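Enterochelin esterase (PDB 3MGA) probably hydrolyses the ester bonds of ferric enterobactin, an iron-loaded siderophore. Local coordinates at residues I25-K28 with Y32-T35; T168-P173 with L226-L231; R188-T193 with P218-L223. All coordinates share one frame; numbering follows the deposited sequence. Where two conformers were deposited one is given.

Contact 1 (I25-K28 with Y32-T35); sequences IREK and YRVT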
# COMPACT_ATOMS: atom_id res chain seq x y z
N ILE A 25 4.08 -21.62 13.63
CA ILE A 25 4.42 -23.04 13.52
C ILE A 25 4.02 -23.53 12.13
O ILE A 25 2.87 -23.39 11.72
CB ILE A 25 3.71 -23.90 14.58
CG1 ILE A 25 4.17 -23.51 15.98
CG2 ILE A 25 3.98 -25.38 14.33
CD1 ILE A 25 5.64 -23.69 16.21
N ARG A 26 4.99 -24.10 11.43
CA ARG A 26 4.79 -24.61 10.08
C ARG A 26 4.01 -25.91 10.23
O ARG A 26 4.43 -26.80 10.97
CB ARG A 26 6.17 -24.86 9.46
CG ARG A 26 6.30 -24.96 7.94
CD ARG A 26 5.50 -26.04 7.27
NE ARG A 26 6.12 -26.43 6.00
CZ ARG A 26 6.05 -25.73 4.86
NH1 ARG A 26 5.41 -24.56 4.79
NH2 ARG A 26 6.66 -26.20 3.77
N GLU A 27 2.87 -26.02 9.56
CA GLU A 27 2.04 -27.23 9.63
C GLU A 27 2.22 -28.16 8.42
O GLU A 27 2.92 -27.83 7.46
CB GLU A 27 0.57 -26.85 9.82
CG GLU A 27 0.28 -26.29 11.20
CD GLU A 27 -1.15 -25.85 11.38
OE1 GLU A 27 -1.76 -25.38 10.39
OE2 GLU A 27 -1.67 -25.94 12.52
N LYS A 28 1.59 -29.32 8.51
CA LYS A 28 1.65 -30.35 7.46
C LYS A 28 1.28 -29.82 6.06
O LYS A 28 1.99 -30.07 5.09
CB LYS A 28 0.74 -31.52 7.83
CG LYS A 28 0.76 -32.68 6.85
CD LYS A 28 -0.15 -33.81 7.32
CE LYS A 28 -0.13 -34.97 6.35
NZ LYS A 28 -0.59 -34.57 4.99
N TYR A 32 0.71 -21.85 8.20
CA TYR A 32 1.21 -21.59 9.54
C TYR A 32 0.13 -21.27 10.58
O TYR A 32 -0.82 -20.55 10.30
CB TYR A 32 2.20 -20.40 9.48
CG TYR A 32 3.49 -20.71 8.75
CD1 TYR A 32 3.56 -20.68 7.36
CD2 TYR A 32 4.64 -21.05 9.44
CE1 TYR A 32 4.73 -20.97 6.69
CE2 TYR A 32 5.82 -21.35 8.78
CZ TYR A 32 5.86 -21.31 7.40
OH TYR A 32 7.02 -21.61 6.73
N ARG A 33 0.30 -21.82 11.77
CA ARG A 33 -0.58 -21.52 12.91
C ARG A 33 0.16 -20.38 13.62
O ARG A 33 1.19 -20.61 14.26
CB ARG A 33 -0.72 -22.73 13.84
CG ARG A 33 -1.46 -22.44 15.16
CD ARG A 33 -3.01 -22.60 15.17
NE ARG A 33 -3.73 -22.16 13.97
CZ ARG A 33 -5.05 -21.94 13.92
NH1 ARG A 33 -5.62 -21.57 12.78
NH2 ARG A 33 -5.80 -22.06 15.00
N VAL A 34 -0.35 -19.16 13.48
CA VAL A 34 0.29 -18.00 14.08
C VAL A 34 -0.45 -17.53 15.33
O VAL A 34 -1.66 -17.34 15.31
CB VAL A 34 0.37 -16.84 13.06
CG1 VAL A 34 1.10 -15.65 13.66
CG2 VAL A 34 1.07 -17.31 11.79
N THR A 35 0.30 -17.33 16.42
CA THR A 35 -0.27 -16.90 17.69
C THR A 35 0.17 -15.49 18.06
O THR A 35 1.36 -15.17 18.01
CB THR A 35 0.14 -17.85 18.84
OG1 THR A 35 -0.34 -19.16 18.56
CG2 THR A 35 -0.43 -17.38 20.17

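Contact 2 (T168-P173 with L226-L231); sequences TPYSPP and LTHQRL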
# COMPACT_ATOMS: atom_id res chain seq x y z
N THR A 168 21.97 4.84 2.72
CA THR A 168 21.78 6.29 2.71
C THR A 168 21.97 6.88 1.31
O THR A 168 22.92 6.53 0.61
CB THR A 168 22.78 6.98 3.66
OG1 THR A 168 22.65 6.44 4.98
CG2 THR A 168 22.52 8.49 3.69
N PRO A 169 21.05 7.78 0.90
CA PRO A 169 21.17 8.40 -0.42
C PRO A 169 22.23 9.50 -0.45
O PRO A 169 22.25 10.36 0.43
CB PRO A 169 19.77 8.97 -0.66
CG PRO A 169 19.15 9.11 0.67
CD PRO A 169 19.78 8.11 1.57
N TYR A 170 23.09 9.47 -1.47
CA TYR A 170 24.15 10.47 -1.59
C TYR A 170 23.55 11.88 -1.60
O TYR A 170 24.15 12.82 -1.05
CB TYR A 170 24.99 10.26 -2.86
CG TYR A 170 25.57 8.87 -2.99
CD1 TYR A 170 26.35 8.32 -1.97
CD2 TYR A 170 25.39 8.12 -4.15
CE1 TYR A 170 26.89 7.04 -2.09
CE2 TYR A 170 25.93 6.85 -4.28
CZ TYR A 170 26.68 6.31 -3.24
OH TYR A 170 27.23 5.05 -3.36
N SER A 171 22.38 12.02 -2.22
CA SER A 171 21.67 13.28 -2.29
C SER A 171 20.49 13.30 -1.32
O SER A 171 19.69 12.37 -1.30
CB SER A 171 21.13 13.51 -3.70
OG SER A 171 22.14 13.42 -4.67
N PRO A 172 20.38 14.36 -0.51
CA PRO A 172 19.23 14.43 0.38
C PRO A 172 17.96 14.82 -0.39
O PRO A 172 18.05 15.54 -1.39
CB PRO A 172 19.61 15.55 1.34
CG PRO A 172 20.53 16.41 0.57
CD PRO A 172 21.28 15.51 -0.34
N PRO A 173 16.80 14.34 0.07
CA PRO A 173 15.55 14.69 -0.59
C PRO A 173 15.25 16.17 -0.42
O PRO A 173 15.47 16.72 0.65
CB PRO A 173 14.50 13.84 0.15
CG PRO A 173 15.15 13.44 1.44
CD PRO A 173 16.61 13.40 1.19
N LEU A 226 19.00 0.22 -4.26
CA LEU A 226 18.82 -0.42 -5.57
C LEU A 226 19.66 0.25 -6.66
O LEU A 226 20.17 -0.42 -7.56
CB LEU A 226 17.35 -0.47 -5.96
CG LEU A 226 16.55 -1.43 -5.08
CD1 LEU A 226 15.06 -1.40 -5.42
CD2 LEU A 226 17.11 -2.84 -5.21
N THR A 227 19.83 1.56 -6.54
CA THR A 227 20.65 2.30 -7.48
C THR A 227 22.13 1.91 -7.33
O THR A 227 22.83 1.69 -8.33
CB THR A 227 20.47 3.81 -7.30
OG1 THR A 227 19.09 4.15 -7.49
CG2 THR A 227 21.33 4.55 -8.29
N HIS A 228 22.60 1.82 -6.08
CA HIS A 228 23.98 1.44 -5.79
C HIS A 228 24.29 0.03 -6.32
O HIS A 228 25.40 -0.23 -6.77
CB HIS A 228 24.23 1.50 -4.28
CG HIS A 228 25.60 1.05 -3.87
ND1 HIS A 228 26.69 1.89 -3.85
CD2 HIS A 228 26.05 -0.16 -3.45
CE1 HIS A 228 27.75 1.23 -3.44
NE2 HIS A 228 27.39 -0.02 -3.19
N GLN A 229 23.29 -0.86 -6.28
CA GLN A 229 23.46 -2.25 -6.75
C GLN A 229 23.36 -2.37 -8.27
O GLN A 229 23.56 -3.45 -8.82
CB GLN A 229 22.41 -3.17 -6.11
CG GLN A 229 22.44 -3.22 -4.59
CD GLN A 229 21.34 -4.10 -4.02
OE1 GLN A 229 21.21 -5.27 -4.41
NE2 GLN A 229 20.57 -3.56 -3.08
N ARG A 230 23.02 -1.26 -8.93
CA ARG A 230 22.87 -1.16 -10.38
C ARG A 230 21.60 -1.87 -10.85
O ARG A 230 21.49 -2.28 -12.01
CB ARG A 230 24.14 -1.64 -11.12
CG ARG A 230 25.41 -0.96 -10.58
CD ARG A 230 26.69 -1.27 -11.36
NE ARG A 230 26.79 -0.53 -12.62
CZ ARG A 230 26.40 -0.98 -13.82
NH1 ARG A 230 26.54 -0.20 -14.89
NH2 ARG A 230 25.86 -2.19 -13.96
N LEU A 231 20.63 -1.98 -9.94
CA LEU A 231 19.35 -2.61 -10.24
C LEU A 231 18.28 -1.56 -10.62
O LEU A 231 17.17 -1.91 -10.99
CB LEU A 231 18.90 -3.49 -9.07
CG LEU A 231 19.78 -4.73 -8.84
CD1 LEU A 231 19.31 -5.51 -7.62
CD2 LEU A 231 19.81 -5.66 -10.07

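Contact 3 (R188-T193 with P218-L223); sequences RVWILT and PVWPAL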
# COMPACT_ATOMS: atom_id res chain seq x y z
N ARG A 188 2.88 20.16 -1.06
CA ARG A 188 4.29 19.79 -0.99
C ARG A 188 4.60 18.73 -2.02
O ARG A 188 3.79 17.83 -2.26
CB ARG A 188 4.65 19.17 0.36
CG ARG A 188 4.57 20.07 1.56
CD ARG A 188 4.75 19.25 2.85
NE ARG A 188 3.67 18.28 3.06
CZ ARG A 188 3.62 17.40 4.06
NH1 ARG A 188 4.60 17.33 4.96
NH2 ARG A 188 2.58 16.57 4.15
N VAL A 189 5.80 18.83 -2.59
CA VAL A 189 6.32 17.83 -3.51
C VAL A 189 7.77 17.57 -3.08
O VAL A 189 8.50 18.49 -2.68
CB VAL A 189 6.24 18.26 -4.98
CG1 VAL A 189 4.77 18.45 -5.40
CG2 VAL A 189 7.06 19.55 -5.21
N TRP A 190 8.19 16.31 -3.11
CA TRP A 190 9.55 15.96 -2.74
C TRP A 190 10.34 15.53 -3.97
O TRP A 190 9.81 14.91 -4.88
CB TRP A 190 9.56 14.84 -1.71
CG TRP A 190 9.05 15.20 -0.35
CD1 TRP A 190 9.81 15.54 0.73
CD2 TRP A 190 7.69 15.21 0.09
NE1 TRP A 190 9.00 15.77 1.83
CE2 TRP A 190 7.70 15.58 1.45
CE3 TRP A 190 6.47 14.94 -0.53
CZ2 TRP A 190 6.53 15.69 2.20
CZ3 TRP A 190 5.31 15.06 0.22
CH2 TRP A 190 5.35 15.43 1.56
N ILE A 191 11.62 15.86 -4.00
CA ILE A 191 12.46 15.50 -5.13
C ILE A 191 13.71 14.77 -4.69
O ILE A 191 14.48 15.29 -3.90
CB ILE A 191 12.91 16.75 -5.92
CG1 ILE A 191 11.71 17.53 -6.44
CG2 ILE A 191 13.79 16.34 -7.10
CD1 ILE A 191 12.12 18.81 -7.20
N LEU A 192 13.89 13.56 -5.19
CA LEU A 192 15.10 12.80 -4.91
C LEU A 192 15.77 12.44 -6.23
O LEU A 192 15.10 12.01 -7.16
CB LEU A 192 14.78 11.49 -4.17
CG LEU A 192 16.00 10.60 -3.91
CD1 LEU A 192 16.91 11.26 -2.89
CD2 LEU A 192 15.59 9.22 -3.45
N THR A 193 17.08 12.64 -6.31
CA THR A 193 17.84 12.28 -7.49
C THR A 193 18.83 11.21 -7.05
O THR A 193 19.41 11.31 -5.97
CB THR A 193 18.62 13.48 -8.07
OG1 THR A 193 19.59 13.92 -7.12
CG2 THR A 193 17.68 14.62 -8.41
N PRO A 218 9.52 6.10 4.50
CA PRO A 218 10.50 6.73 3.58
C PRO A 218 11.10 5.80 2.55
O PRO A 218 11.75 4.81 2.90
CB PRO A 218 11.57 7.31 4.51
CG PRO A 218 10.87 7.49 5.82
CD PRO A 218 9.91 6.33 5.91
N VAL A 219 10.90 6.14 1.28
CA VAL A 219 11.36 5.33 0.16
C VAL A 219 12.82 5.59 -0.26
O VAL A 219 13.39 4.79 -0.99
CB VAL A 219 10.42 5.58 -1.05
CG1 VAL A 219 10.66 6.97 -1.63
CG2 VAL A 219 10.61 4.53 -2.12
N TRP A 220 13.43 6.65 0.25
CA TRP A 220 14.80 7.02 -0.18
C TRP A 220 15.86 5.91 0.02
O TRP A 220 16.55 5.53 -0.93
CB TRP A 220 15.31 8.28 0.53
CG TRP A 220 14.29 9.29 0.97
CD1 TRP A 220 14.05 9.68 2.25
CD2 TRP A 220 13.36 10.02 0.16
NE1 TRP A 220 13.05 10.61 2.29
CE2 TRP A 220 12.61 10.84 1.02
CE3 TRP A 220 13.09 10.06 -1.21
CZ2 TRP A 220 11.62 11.70 0.55
CZ3 TRP A 220 12.10 10.92 -1.67
CH2 TRP A 220 11.38 11.72 -0.79
N PRO A 221 16.00 5.41 1.27
CA PRO A 221 17.02 4.38 1.49
C PRO A 221 16.91 3.18 0.55
O PRO A 221 17.93 2.70 0.06
CB PRO A 221 16.79 3.96 2.94
CG PRO A 221 16.11 5.14 3.57
CD PRO A 221 15.26 5.72 2.50
N ALA A 222 15.68 2.73 0.29
CA ALA A 222 15.44 1.58 -0.59
C ALA A 222 15.81 1.90 -2.03
O ALA A 222 16.38 1.06 -2.74
CB ALA A 222 14.00 1.13 -0.52
N LEU A 223 15.50 3.11 -2.47
CA LEU A 223 15.81 3.54 -3.84
C LEU A 223 17.31 3.69 -4.06
O LEU A 223 17.85 3.25 -5.07
CB LEU A 223 15.11 4.86 -4.16
CG LEU A 223 13.59 4.82 -4.21
CD1 LEU A 223 13.04 6.24 -4.36
CD2 LEU A 223 13.12 3.92 -5.33

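Contact 1 (I25-K28 with Y32-T35)
Tyr32 holds its ring CG anti to the carbonyl carbon (chi1 -68°), and Arg26 holds its CG anti to its own backbone N (chi1 -160°), which brings the arginine stem over to the phenol. Both side chains leave the sheet on the same face. CB of Arg26 lies 3.6 Å from CE2 of the Tyr32 ring. The chi1 of Arg26 also sets its CG 3.6 Å from Tyr32 OH; the chain then bends at chi2. The contact is therefore mostly between the aliphatic arginine stem and the outer half of the ring. The guanidinium follows the ring only loosely. Its plane is inclined 46° to that of the phenol, and NH1 of Arg26 stays 3.9 Å from Tyr32 OH.

Ile25 and Arg33 are joined through their backbones. Arg33 N donates to Ile25 O at 3.0 Å. The return bond, from Ile25 N to Arg33 O at 3.1 Å, is the more bent. The CA of Tyr32 also approaches Ile25 O, at 3.3 Å, in a CA-H...O contact.

Beyond the strand, the Glu27 side chain swings back so that its OE2 meets CB of Arg33 at 3.6 Å. Glu27 OE2 is 4.5 Å from Arg33 NE, too far for a salt bridge and well out of the guanidinium plane. Any attraction is probably a general electrostatic one.

Tyr32 is buried, with Met154, Pro155 and Ala89 also packed on it. Arg26 and Arg33 are exposed. Strand 32-39 bonds on to strand 80-87, while strand 23-26 is outermost. The arrangement is that of a beta hairpin at the edge of an antiparallel sheet, in the N-terminal part of the esterase.

Contact 2 (T168-P173 with L226-L231)
Tyr170 lies in an irregular loop, His228 lies in the last turn of helix 220-228, and at each the CB points toward the other segment. The two side chains meet at their polar ends. Tyr170 OH and His228 ND1 are 3.2 Å apart and form a hydrogen bond. Either atom could be the donor. The bond is moderately bent, with an angle of 144°.

The phenol oxygen comes in at the edge of the imidazole, near its plane. It is also 3.9 Å from His228 CE1. The side chains cross at about a right angle, and contact is by the hydroxyl at the imidazole edge. The histidine CG is anti to the backbone N (chi1 177°), which carries the imidazole out from the helix; the turn about CB-CG then sets ND1 toward the hydroxyl. His228 was modelled in two conformers, and the bond described belongs to one of them. It may therefore be made only part of the time. Both residues are exposed, and little surface is buried between the segments.

Just beyond the histidine the helix closes. Arg230 takes a positive phi of 72°. Its N bonds back to Thr227 O at 3.0 Å, and Leu231 N reaches Leu226 O at 2.9 Å.

Nearby, Glu167 also touches His228, and Pro169 packs on Trp220 and Ala224 farther up the same helix. The loop of Tyr170 runs from strand 148-153 of an N-terminal antiparallel sheet to strand 174-180 of the large mixed sheet. The contact thus pairs the connection between the two halves of the protein with a helix C-terminus closed by a Schellman motif.

Contact 3 (R188-T193 with P218-L223)
Trp220 points the edge of its indole at strand 185-193, and Leu192 and Trp190 meet that edge near the ring plane. CD2 of Leu192 lies 3.5 Å from Trp220 CE3, and CB of Leu192 is 3.7 Å from both CE3 and CZ3 of the same ring. Farther along the edge, CH2 of Trp220 reaches CB of Trp190 at 3.7 Å. The two indoles are not stacked. Their planes are inclined at 47°, with the centroids of the five-membered ring of Trp190 and the six-membered ring of Trp220 6.0 Å apart. On the helix side, CD1 of Leu223 adds a contact with Leu192 CD2 at 4.0 Å.

Trp190 turns its far end back along its own strand, where CH2 sits 3.6 Å above the plane of the Arg188 guanidinium, over its centre. Salt bridges to Glu215 and Asp241 hold that guanidinium.

Along the chain, helices 210-216 and 220-228 come between strands 204-207 and 236-240, which are parallel neighbours in the sheet. The contact is the apolar helix-on-sheet packing of an alpha/beta hydrolase fold, at its antiparallel second strand.

From the N terminus, contact 1 comes first and closes a short hairpin turn between strands 23-26 and 32-39. It is complete long before the others open, and its nearest atoms are about 24 Å from contact 2. Contact 2 opens at 168-173, where the chain passes from the N-terminal sheets to the mixed sheet, and closes at the end of helix 220-228. Contact 3 falls wholly within that span, joining strand 185-193 to the start of the same helix. Contacts 2 and 3 also touch: Pro173 packs on Trp220, and Ser171 lies against Leu192. Together they tie linker, strand and helix at one side of the hydrolase fold.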